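Local atomic coordinates of hypothetical protein Atu1826 (Agrobacterium tumefaciens, PDB entry 2I3D), a protein that is of unknown function but is probably an alpha/beta hydrolase, related in sequence to the S15 family of X-Pro dipeptidyl-peptidases. Residues B[80-88]-B[103-114]. Numbering follows the deposited sequence.
Sequences FTTLRFNFR and ELSDAASALDWV
Arg-88 and Asp-106 lock the loop after strand 81-85 to helix 101-117, within a beta-alpha-beta crossover of the alpha/beta-hydrolase fold that leads on to the parallel strand 124-129 and passes over strand 49-53; the axes of 81-85 and 103-114 run roughly antiparallel, at 149°. The carboxylate of Asp-106 accepts three hydrogen bonds, all from Arg-88. The backbone N of Arg-88 reaches Asp-106 OD2 at 2.9 Å, with an N-H...O angle of 165°. Arg-88 NE meets the same Asp-106 OD2 at 3.0 Å, from the opposite face of the carboxylate plane. Arg-88 NH2 completes a side-on salt bridge to Asp-106 OD1 at 2.9 Å. Because the arginine chain folds back at chi3 (58°), backbone and guanidinium nitrogens can converge on the same carboxylate, whose oxygens both lie close to the guanidinium plane although the two flat groups are tilted against each other. With three donors on it, Asp-106 is probably held as the anion. Glu-103 OE2 adds negative charge nearby, out of the guanidinium plane, and is itself hydrogen-bonded to the backbone N of Asp-98. Glu-103 CB lies over one face of the Phe-87 ring, 3.8 Å from its centroid, a CH-pi contact. Phe-87 N is hydrogen-bonded to His-54 NE2, and the Phe-87 ring lies near, without touching, what is probably the nucleophile elbow around Ser-130. Farther down the strand the interface is apolar. The Phe-85 ring takes Ala-110 CB over a face, while Phe-85 CZ approaches Ala-107 CA at 3.6 Å. At the strand's start, Thr-81 OG1 accepts a hydrogen bond from Ser-42 N. CG2 of Thr-81 presses on Val-114 CG1, and Leu-83 CD2 meets Val-114 CG2 equally tightly, at 3.4 Å.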
# COMPACT_ATOMS: atom_id res chain seq x y z
N PHE B 80 -12.33 18.85 6.36
CA PHE B 80 -12.45 19.01 4.91
C PHE B 80 -13.52 18.05 4.35
O PHE B 80 -13.69 16.93 4.83
CB PHE B 80 -11.13 18.64 4.21
CG PHE B 80 -10.06 19.72 4.28
CD1 PHE B 80 -9.43 20.01 5.49
CD2 PHE B 80 -9.66 20.40 3.12
CE1 PHE B 80 -8.43 20.99 5.55
CE2 PHE B 80 -8.67 21.39 3.17
CZ PHE B 80 -8.04 21.67 4.38
N THR B 81 -14.22 18.50 3.31
CA THR B 81 -14.97 17.57 2.46
C THR B 81 -13.90 16.86 1.62
O THR B 81 -13.11 17.52 0.93
CB THR B 81 -15.94 18.33 1.55
OG1 THR B 81 -17.02 18.82 2.36
CG2 THR B 81 -16.47 17.45 0.40
N THR B 82 -13.88 15.53 1.66
CA THR B 82 -12.69 14.81 1.18
C THR B 82 -13.07 13.73 0.20
O THR B 82 -14.02 12.98 0.44
CB THR B 82 -11.81 14.20 2.37
OG1 THR B 82 -11.66 15.19 3.39
CG2 THR B 82 -10.44 13.76 1.90
N LEU B 83 -12.32 13.64 -0.91
CA LEU B 83 -12.54 12.59 -1.91
C LEU B 83 -11.21 11.96 -2.29
O LEU B 83 -10.29 12.70 -2.60
CB LEU B 83 -13.19 13.19 -3.17
CG LEU B 83 -13.39 12.23 -4.34
CD1 LEU B 83 -14.52 11.21 -4.04
CD2 LEU B 83 -13.69 13.01 -5.58
N ARG B 84 -11.09 10.63 -2.22
CA ARG B 84 -10.05 9.92 -2.95
C ARG B 84 -10.76 9.08 -4.01
O ARG B 84 -11.92 8.70 -3.85
CB ARG B 84 -9.19 9.03 -2.05
CG ARG B 84 -9.99 7.96 -1.23
CD ARG B 84 -9.05 7.27 -0.22
NE ARG B 84 -9.55 5.96 0.21
CZ ARG B 84 -10.47 5.77 1.15
NH1 ARG B 84 -11.03 6.80 1.79
NH2 ARG B 84 -10.84 4.53 1.46
N PHE B 85 -10.07 8.79 -5.09
CA PHE B 85 -10.69 7.97 -6.14
C PHE B 85 -9.65 7.23 -6.97
O PHE B 85 -8.47 7.58 -6.97
CB PHE B 85 -11.54 8.87 -7.07
CG PHE B 85 -10.73 9.75 -7.99
CD1 PHE B 85 -10.44 9.33 -9.29
CD2 PHE B 85 -10.22 10.98 -7.54
CE1 PHE B 85 -9.65 10.11 -10.14
CE2 PHE B 85 -9.41 11.77 -8.40
CZ PHE B 85 -9.15 11.33 -9.69
N ASN B 86 -10.10 6.20 -7.70
CA ASN B 86 -9.25 5.42 -8.55
C ASN B 86 -9.19 6.05 -9.92
O ASN B 86 -10.24 6.35 -10.51
CB ASN B 86 -9.76 3.98 -8.65
CG ASN B 86 -9.30 3.13 -7.50
OD1 ASN B 86 -8.26 3.41 -6.86
ND2 ASN B 86 -10.03 2.04 -7.24
N PHE B 87 -7.98 6.25 -10.43
CA PHE B 87 -7.82 6.73 -11.82
C PHE B 87 -8.45 5.73 -12.80
O PHE B 87 -8.61 4.54 -12.46
CB PHE B 87 -6.36 6.95 -12.21
CG PHE B 87 -5.75 8.19 -11.60
CD1 PHE B 87 -6.32 9.46 -11.80
CD2 PHE B 87 -4.56 8.08 -10.86
CE1 PHE B 87 -5.72 10.61 -11.21
CE2 PHE B 87 -3.94 9.22 -10.29
CZ PHE B 87 -4.53 10.49 -10.45
N ARG B 88 -8.79 6.20 -14.00
CA ARG B 88 -9.23 5.27 -15.09
C ARG B 88 -8.37 4.01 -15.13
O ARG B 88 -7.11 4.10 -15.03
CB ARG B 88 -9.16 5.96 -16.47
CG ARG B 88 -7.76 6.40 -16.90
CD ARG B 88 -7.82 7.29 -18.17
NE ARG B 88 -8.65 8.47 -17.97
CZ ARG B 88 -9.14 9.21 -18.97
NH1 ARG B 88 -8.83 8.88 -20.23
NH2 ARG B 88 -9.90 10.27 -18.72
N GLU B 103 -5.49 11.04 -16.73
CA GLU B 103 -5.62 11.02 -15.28
C GLU B 103 -5.81 12.42 -14.75
O GLU B 103 -6.57 12.62 -13.78
CB GLU B 103 -4.41 10.30 -14.67
CG GLU B 103 -4.49 8.74 -14.92
CD GLU B 103 -3.93 8.34 -16.27
OE1 GLU B 103 -2.96 8.98 -16.71
OE2 GLU B 103 -4.43 7.37 -16.86
N LEU B 104 -5.19 13.41 -15.43
CA LEU B 104 -5.47 14.79 -15.08
C LEU B 104 -6.95 15.13 -15.35
O LEU B 104 -7.59 15.75 -14.52
CB LEU B 104 -4.56 15.76 -15.85
CG LEU B 104 -4.84 17.25 -15.59
CD1 LEU B 104 -4.71 17.65 -14.13
CD2 LEU B 104 -3.88 18.10 -16.45
N SER B 105 -7.50 14.65 -16.47
CA SER B 105 -8.92 14.86 -16.76
C SER B 105 -9.81 14.21 -15.72
O SER B 105 -10.79 14.83 -15.28
CB SER B 105 -9.27 14.37 -18.17
OG SER B 105 -8.58 15.24 -19.06
N ASP B 106 -9.42 12.99 -15.29
CA ASP B 106 -10.14 12.32 -14.21
C ASP B 106 -10.17 13.16 -12.93
O ASP B 106 -11.22 13.32 -12.31
CB ASP B 106 -9.47 10.98 -13.86
CG ASP B 106 -9.59 9.95 -14.99
OD1 ASP B 106 -10.45 10.17 -15.90
OD2 ASP B 106 -8.80 8.95 -14.98
N ALA B 107 -9.01 13.70 -12.54
CA ALA B 107 -8.92 14.52 -11.32
C ALA B 107 -9.77 15.81 -11.42
O ALA B 107 -10.42 16.22 -10.47
CB ALA B 107 -7.42 14.87 -11.03
N ALA B 108 -9.75 16.45 -12.59
CA ALA B 108 -10.61 17.61 -12.83
C ALA B 108 -12.10 17.26 -12.72
O ALA B 108 -12.85 18.00 -12.10
CB ALA B 108 -10.29 18.20 -14.20
N SER B 109 -12.49 16.11 -13.28
CA SER B 109 -13.87 15.62 -13.18
C SER B 109 -14.25 15.32 -11.75
O SER B 109 -15.38 15.61 -11.32
CB SER B 109 -14.10 14.35 -14.00
OG SER B 109 -14.16 14.66 -15.37
N ALA B 110 -13.31 14.74 -11.03
CA ALA B 110 -13.52 14.46 -9.60
C ALA B 110 -13.75 15.72 -8.79
O ALA B 110 -14.71 15.81 -8.02
CB ALA B 110 -12.31 13.66 -9.01
N LEU B 111 -12.88 16.72 -9.00
CA LEU B 111 -13.03 18.01 -8.33
C LEU B 111 -14.35 18.71 -8.70
O LEU B 111 -15.05 19.22 -7.82
CB LEU B 111 -11.82 18.92 -8.59
CG LEU B 111 -11.84 20.23 -7.78
CD1 LEU B 111 -12.16 20.10 -6.24
CD2 LEU B 111 -10.50 20.95 -7.99
N ASP B 112 -14.70 18.65 -9.99
CA ASP B 112 -15.99 19.23 -10.45
C ASP B 112 -17.18 18.56 -9.74
O ASP B 112 -18.14 19.23 -9.30
CB ASP B 112 -16.17 19.04 -11.96
CG ASP B 112 -15.25 19.91 -12.80
OD1 ASP B 112 -14.62 20.89 -12.30
OD2 ASP B 112 -15.18 19.63 -14.01
N TRP B 113 -17.12 17.24 -9.65
CA TRP B 113 -18.18 16.47 -9.00
C TRP B 113 -18.37 16.88 -7.54
O TRP B 113 -19.52 17.19 -7.12
CB TRP B 113 -17.90 14.99 -9.13
CG TRP B 113 -18.90 14.12 -8.49
CD1 TRP B 113 -20.11 13.72 -9.02
CD2 TRP B 113 -18.81 13.52 -7.20
NE1 TRP B 113 -20.75 12.89 -8.14
CE2 TRP B 113 -19.99 12.76 -7.01
CE3 TRP B 113 -17.85 13.54 -6.19
CZ2 TRP B 113 -20.23 12.02 -5.84
CZ3 TRP B 113 -18.09 12.81 -5.02
CH2 TRP B 113 -19.27 12.06 -4.86
N VAL B 114 -17.28 16.93 -6.76
CA VAL B 114 -17.39 17.33 -5.34
C VAL B 114 -17.89 18.76 -5.25
O VAL B 114 -18.77 19.08 -4.44
CB VAL B 114 -16.05 17.16 -4.53
CG1 VAL B 114 -16.29 17.42 -3.02
CG2 VAL B 114 -15.49 15.82 -4.71